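Local coordinates for protein putative endo-1,4-beta-xylanase (Bacteroides thetaiotaomicron VPI-5482, PDB 5MSX) that is a family 43 glycoside hydrolase, probably an arabinofuranosidase that acts on plant pectin such as rhamnogalacturonan II, and carries a calcium-binding F5/8 type C domain, at residues P355-A358 with G364-W367; I394-V397 with G402-Y405. One frame throughout, in Å; residues are numbered along the deposited sequence.

Overall arrangement
Both contacts lie in the F5/8 type C domain, toward the C-terminal end of the chain. After strand 349-351 the chain coils into a turn, and contact 1 (355-358 with 364-367) closes the loop that runs on to strand 367-368 around a calcium ion; Trp367, backbone-bonded to Ile453, ties this loop to strand 452-458. Farther on, contact 2 (394-397 with 402-405) brings the end of strand 386-396 against strand 403-410 through side chains, with a 1,2-ethanediol lodged between them in the crystal. The two loops follow in series, neither nested nor crossed, with centres about 14 Å apart. They meet where Arg366 CD packs on Val397 CG2, near Trp454 of the calcium site.

Contact 1 of 2, residues P355-A358 with G364-W367. With CA (calcium ion), chain T.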
ATOM      1  N   PRO C 355      14.304 -35.274  36.715  1.00 29.83           N
ATOM      2  CA  PRO C 355      15.315 -34.208  36.537  1.00 28.17           C
ATOM      3  C   PRO C 355      16.200 -34.334  35.291  1.00 26.84           C
ATOM      4  O   PRO C 355      16.537 -33.329  34.681  1.00 26.94           O
ATOM      5  CB  PRO C 355      16.178 -34.336  37.805  1.00 31.56           C
ATOM      6  CG  PRO C 355      15.288 -34.994  38.808  1.00 32.33           C
ATOM      7  CD  PRO C 355      14.501 -35.980  37.995  1.00 31.49           C
ATOM      8  N   SER C 356      16.594 -35.549  34.919  1.00 26.33           N
ATOM      9  CA  SER C 356      17.381 -35.753  33.697  1.00 28.75           C
ATOM     10  C   SER C 356      16.680 -35.235  32.423  1.00 27.89           C
ATOM     11  O   SER C 356      17.350 -34.946  31.422  1.00 31.94           O
ATOM     12  CB  SER C 356      17.759 -37.222  33.537  1.00 29.05           C
ATOM     13  OG  SER C 356      16.574 -38.000  33.445  1.00 35.14           O
ATOM     14  N   PHE C 357      15.350 -35.120  32.461  1.00 26.36           N
ATOM     15  CA  PHE C 357      14.600 -34.457  31.372  1.00 26.33           C
ATOM     16  C   PHE C 357      14.930 -32.946  31.233  1.00 24.95           C
ATOM     17  O   PHE C 357      14.769 -32.393  30.156  1.00 21.06           O
ATOM     18  CB  PHE C 357      13.077 -34.689  31.485  1.00 24.25           C
ATOM     19  CG  PHE C 357      12.608 -36.117  31.160  1.00 23.88           C
ATOM     20  CD1 PHE C 357      13.444 -37.081  30.576  1.00 23.33           C
ATOM     21  CD2 PHE C 357      11.268 -36.464  31.391  1.00 24.08           C
ATOM     22  CE1 PHE C 357      12.971 -38.346  30.267  1.00 22.95           C
ATOM     23  CE2 PHE C 357      10.791 -37.731  31.076  1.00 23.54           C
ATOM     24  CZ  PHE C 357      11.640 -38.672  30.517  1.00 23.14           C
ATOM     25  N   ALA C 358      15.386 -32.284  32.301  1.00 24.90           N
ATOM     26  CA  ALA C 358      15.875 -30.884  32.187  1.00 24.15           C
ATOM     27  C   ALA C 358      17.119 -30.710  31.277  1.00 24.01           C
ATOM     28  O   ALA C 358      17.355 -29.608  30.757  1.00 24.42           O
ATOM     29  CB  ALA C 358      16.142 -30.309  33.560  1.00 24.54           C
ATOM     30  N   GLY C 364      10.570 -31.979  23.979  1.00 16.77           N
ATOM     31  CA  GLY C 364       9.364 -32.678  24.371  1.00 17.27           C
ATOM     32  C   GLY C 364       9.337 -33.160  25.807  1.00 18.10           C
ATOM     33  O   GLY C 364       8.284 -33.547  26.293  1.00 17.07           O
ATOM     34  N   SER C 365      10.490 -33.143  26.489  1.00 18.60           N
ATOM     35  CA  SER C 365      10.553 -33.589  27.870  1.00 19.92           C
ATOM     36  C   SER C 365      10.910 -32.478  28.854  1.00 20.89           C
ATOM     37  O   SER C 365      11.650 -31.539  28.520  1.00 19.47           O
ATOM     38  CB  SER C 365      11.569 -34.695  27.993  1.00 20.84           C
ATOM     39  OG  SER C 365      12.873 -34.242  27.713  1.00 21.07           O
ATOM     40  N   ARG C 366      10.404 -32.616  30.075  1.00 20.49           N
ATOM     41  CA  ARG C 366      10.615 -31.633  31.117  1.00 21.38           C
ATOM     42  C   ARG C 366      10.712 -32.279  32.495  1.00 22.48           C
ATOM     43  O   ARG C 366      10.022 -33.277  32.781  1.00 20.26           O
ATOM     44  CB  ARG C 366       9.443 -30.641  31.139  1.00 22.04           C
ATOM     45  CG  ARG C 366       8.106 -31.341  31.047  1.00 21.34           C
ATOM     46  CD  ARG C 366       6.963 -30.375  31.057  1.00 21.24           C
ATOM     47  NE  ARG C 366       5.744 -31.136  30.917  1.00 21.29           N
ATOM     48  CZ  ARG C 366       4.538 -30.716  31.243  1.00 20.41           C
ATOM     49  NH1 ARG C 366       4.351 -29.499  31.698  1.00 21.81           N
ATOM     50  NH2 ARG C 366       3.513 -31.526  31.088  1.00 20.35           N
ATOM     51  N   TRP C 367      11.548 -31.675  33.343  1.00 24.07           N
ATOM     52  CA  TRP C 367      11.441 -31.852  34.808  1.00 24.07           C
ATOM     53  C   TRP C 367      10.277 -31.030  35.277  1.00 24.02           C
ATOM     54  O   TRP C 367      10.057 -29.926  34.772  1.00 25.12           O
ATOM     55  CB  TRP C 367      12.712 -31.402  35.534  1.00 25.21           C
ATOM     56  CG  TRP C 367      12.560 -31.238  37.033  1.00 26.73           C
ATOM     57  CD1 TRP C 367      12.329 -32.225  37.944  1.00 27.27           C
ATOM     58  CD2 TRP C 367      12.621 -30.018  37.774  1.00 27.65           C
ATOM     59  NE1 TRP C 367      12.238 -31.701  39.210  1.00 27.67           N
ATOM     60  CE2 TRP C 367      12.432 -30.352  39.144  1.00 28.75           C
ATOM     61  CE3 TRP C 367      12.856 -28.673  37.427  1.00 29.42           C
ATOM     62  CZ2 TRP C 367      12.440 -29.386  40.175  1.00 29.73           C
ATOM     63  CZ3 TRP C 367      12.855 -27.688  38.467  1.00 31.02           C
ATOM     64  CH2 TRP C 367      12.640 -28.065  39.823  1.00 30.47           C
TER
HETATM   65 CA    CA T 502      13.991 -31.915  28.013  1.00 34.83          CA
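Phe357 lays one ring face against Ser365 CB and turns a ring edge to Arg366, while the residue's carbonyl O binds the calcium ion. Starting at the root of this side chain, Phe357 CB rests 3.5 Å from Arg366 C. A chi1 of -71° sets CG opposite the carbonyl carbon, which carries the ring back over Ser365. There Ser365 CB lies over Phe357 CG and both ortho carbons, 3.6 Å from CG, in a CH-pi contact displaced from the ring centre toward its rim. One ortho carbon has a second neighbour: Arg366 O lies in the plane of the ring at its edge, 3.7 Å from Phe357 CD2.

The two segments are joined by the metal site of this F5/8 type C domain, in which the loop between strands 349-351 and 367-368 wraps a calcium ion against strand 452-458. Phe357 O binds the calcium at 2.3 Å. Ser365 grips it twice, through its backbone O at 2.4 Å and its side-chain OG at 2.6 Å; chi1 of 65° brings OG round to the ion. Asp360, Ala362, Trp454 and Glu455 complete the shell.

Beyond the metal, Ala358 N hydrogen-bonds back to Pro355 O, closing a tight turn whose apolar side meets Trp367. Ala358 CB touches Trp367 CB, and Pro355 CG comes within 4.1 Å of Trp367 CD1, the pyrrolidine set obliquely to the indole. The indole NE1 is hydrogen-bonded to Ser332 O, and Arg366 turns its guanidinium end from the turn to form a salt bridge with Glu351.

Contact 2 of 2, residues I394-V397 with G402-Y405; sequences IYFV and GHAY. With EDO (1,2-ethanediol), chain B.
Phe396, His403 and Tyr405 form an aromatic cluster between strands 386-396 and 403-410 of the F5/8 type C (discoidin-like) beta-sandwich, two strands that lie across from each other without direct pairing. Ring contacts dominate. Phe396 and His403 make an offset stack, planes 12° apart and centroids 4.4 Å apart, and Phe396 CB also sits over the imidazole face, 3.3 Å from His403 CE1. Phe396 CG stands anti to the carbonyl carbon (chi1 -64°), which puts the ring between Ile394 CG2 and the imidazole. Phe396 CZ reaches the face of Tyr405 near CG, the two planes oblique. With only a methyl group at Phe396, as in an alanine, the imidazole is likely to lose its stacking partner and a gap to open between Tyr405 and Ile394 CG2.

Apolar packing continues where Ile394 CD1 meets Tyr405 CE2 at 4.1 Å, while Ile394 CG2 lies over the centre of the Phe396 ring, on the face away from His403.

The polar links pass through a 1,2-ethanediol, probably from the crystallisation liquor: Phe396 N donates to its O1 at 2.8 Å. Val450 O and Asp433 take up His403 NE2 and the Tyr405 hydroxyl. On the other side of CE1 from NE2, His403 ND1 donates to diol O2 at 2.8 Å, the bond bent to 148°.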
ATOM      1  N   ILE C 394      18.336 -21.239  30.601  1.00 27.92           N
ATOM      2  CA  ILE C 394      17.242 -21.993  31.173  1.00 28.74           C
ATOM      3  C   ILE C 394      15.943 -21.755  30.423  1.00 27.05           C
ATOM      4  O   ILE C 394      15.428 -20.633  30.366  1.00 25.38           O
ATOM      5  CB  ILE C 394      16.979 -21.625  32.648  1.00 29.20           C
ATOM      6  CG1 ILE C 394      18.252 -21.788  33.482  1.00 31.37           C
ATOM      7  CG2 ILE C 394      15.864 -22.502  33.215  1.00 29.03           C
ATOM      8  CD1 ILE C 394      18.147 -21.137  34.849  1.00 31.57           C
ATOM      9  N   TYR C 395      15.376 -22.850  29.933  1.00 26.38           N
ATOM     10  CA  TYR C 395      14.071 -22.820  29.299  1.00 24.43           C
ATOM     11  C   TYR C 395      13.063 -23.384  30.275  1.00 24.72           C
ATOM     12  O   TYR C 395      12.928 -24.600  30.377  1.00 24.85           O
ATOM     13  CB  TYR C 395      14.121 -23.669  28.039  1.00 24.63           C
ATOM     14  CG  TYR C 395      14.998 -23.121  26.946  1.00 24.75           C
ATOM     15  CD1 TYR C 395      16.350 -23.434  26.870  1.00 25.35           C
ATOM     16  CD2 TYR C 395      14.456 -22.301  25.957  1.00 26.11           C
ATOM     17  CE1 TYR C 395      17.149 -22.919  25.845  1.00 25.57           C
ATOM     18  CE2 TYR C 395      15.235 -21.801  24.925  1.00 25.98           C
ATOM     19  CZ  TYR C 395      16.566 -22.110  24.875  1.00 26.13           C
ATOM     20  OH  TYR C 395      17.292 -21.591  23.848  1.00 31.03           O
ATOM     21  N   PHE C 396      12.376 -22.519  31.005  1.00 24.60           N
ATOM     22  CA  PHE C 396      11.361 -22.964  31.961  1.00 26.28           C
ATOM     23  C   PHE C 396      10.071 -23.381  31.278  1.00 25.40           C
ATOM     24  O   PHE C 396       9.755 -22.959  30.145  1.00 25.85           O
ATOM     25  CB  PHE C 396      11.017 -21.892  33.024  1.00 28.97           C
ATOM     26  CG  PHE C 396      12.170 -21.517  33.941  1.00 32.94           C
ATOM     27  CD1 PHE C 396      12.486 -22.308  35.062  1.00 32.82           C
ATOM     28  CD2 PHE C 396      12.939 -20.356  33.710  1.00 33.56           C
ATOM     29  CE1 PHE C 396      13.547 -21.961  35.912  1.00 32.52           C
ATOM     30  CE2 PHE C 396      13.989 -20.002  34.568  1.00 33.17           C
ATOM     31  CZ  PHE C 396      14.294 -20.811  35.657  1.00 33.74           C
ATOM     32  N   VAL C 397       9.295 -24.160  32.016  1.00 22.35           N
ATOM     33  CA  VAL C 397       7.942 -24.545  31.627  1.00 22.50           C
ATOM     34  C   VAL C 397       6.967 -23.372  31.864  1.00 22.43           C
ATOM     35  O   VAL C 397       7.076 -22.656  32.870  1.00 23.05           O
ATOM     36  CB  VAL C 397       7.491 -25.802  32.428  1.00 20.96           C
ATOM     37  CG1 VAL C 397       6.020 -26.089  32.197  1.00 20.73           C
ATOM     38  CG2 VAL C 397       8.343 -26.994  32.050  1.00 20.64           C
ATOM     39  N   GLY C 402       6.208 -15.971  33.014  1.00 33.71           N
ATOM     40  CA  GLY C 402       7.320 -15.314  33.683  1.00 34.09           C
ATOM     41  C   GLY C 402       7.844 -16.141  34.846  1.00 35.19           C
ATOM     42  O   GLY C 402       7.087 -16.887  35.470  1.00 34.25           O
ATOM     43  N   HIS C 403       9.141 -16.030  35.107  1.00 33.60           N
ATOM     44  CA  HIS C 403       9.772 -16.699  36.241  1.00 35.41           C
ATOM     45  C   HIS C 403      10.692 -15.769  37.027  1.00 37.08           C
ATOM     46  O   HIS C 403      11.324 -14.875  36.452  1.00 40.24           O
ATOM     47  CB  HIS C 403      10.592 -17.902  35.783  1.00 33.87           C
ATOM     48  CG  HIS C 403       9.755 -19.069  35.397  1.00 34.42           C
ATOM     49  ND1 HIS C 403       9.032 -19.096  34.229  1.00 32.51           N
ATOM     50  CD2 HIS C 403       9.502 -20.239  36.025  1.00 34.71           C
ATOM     51  CE1 HIS C 403       8.371 -20.232  34.151  1.00 33.50           C
ATOM     52  NE2 HIS C 403       8.637 -20.945  35.227  1.00 31.62           N
ATOM     53  N   ALA C 404      10.758 -16.027  38.331  1.00 36.32           N
ATOM     54  CA  ALA C 404      11.727 -15.423  39.247  1.00 36.71           C
ATOM     55  C   ALA C 404      12.562 -16.550  39.825  1.00 35.27           C
ATOM     56  O   ALA C 404      12.021 -17.573  40.248  1.00 35.41           O
ATOM     57  CB  ALA C 404      11.007 -14.671  40.363  1.00 37.19           C
ATOM     58  N   TYR C 405      13.871 -16.377  39.845  1.00 32.93           N
ATOM     59  CA  TYR C 405      14.731 -17.424  40.328  1.00 34.86           C
ATOM     60  C   TYR C 405      16.038 -16.868  40.881  1.00 38.82           C
ATOM     61  O   TYR C 405      16.333 -15.670  40.765  1.00 38.87           O
ATOM     62  CB  TYR C 405      15.019 -18.443  39.223  1.00 33.15           C
ATOM     63  CG  TYR C 405      15.836 -17.883  38.098  1.00 32.68           C
ATOM     64  CD1 TYR C 405      15.262 -17.022  37.159  1.00 34.55           C
ATOM     65  CD2 TYR C 405      17.179 -18.194  37.971  1.00 34.00           C
ATOM     66  CE1 TYR C 405      16.020 -16.480  36.127  1.00 35.43           C
ATOM     67  CE2 TYR C 405      17.943 -17.662  36.945  1.00 34.74           C
ATOM     68  CZ  TYR C 405      17.356 -16.799  36.031  1.00 34.51           C
ATOM     69  OH  TYR C 405      18.098 -16.268  35.018  1.00 36.97           O
TER
HETATM   70  C1  EDO B 514      11.118 -19.347  30.565  1.00 32.14           C
HETATM   71  O1  EDO B 514      12.443 -19.801  30.293  1.00 29.07           O
HETATM   72  C2  EDO B 514      10.949 -18.227  31.601  1.00 33.33           C
HETATM   73  O2  EDO B 514       9.635 -17.704  31.857  1.00 33.92           O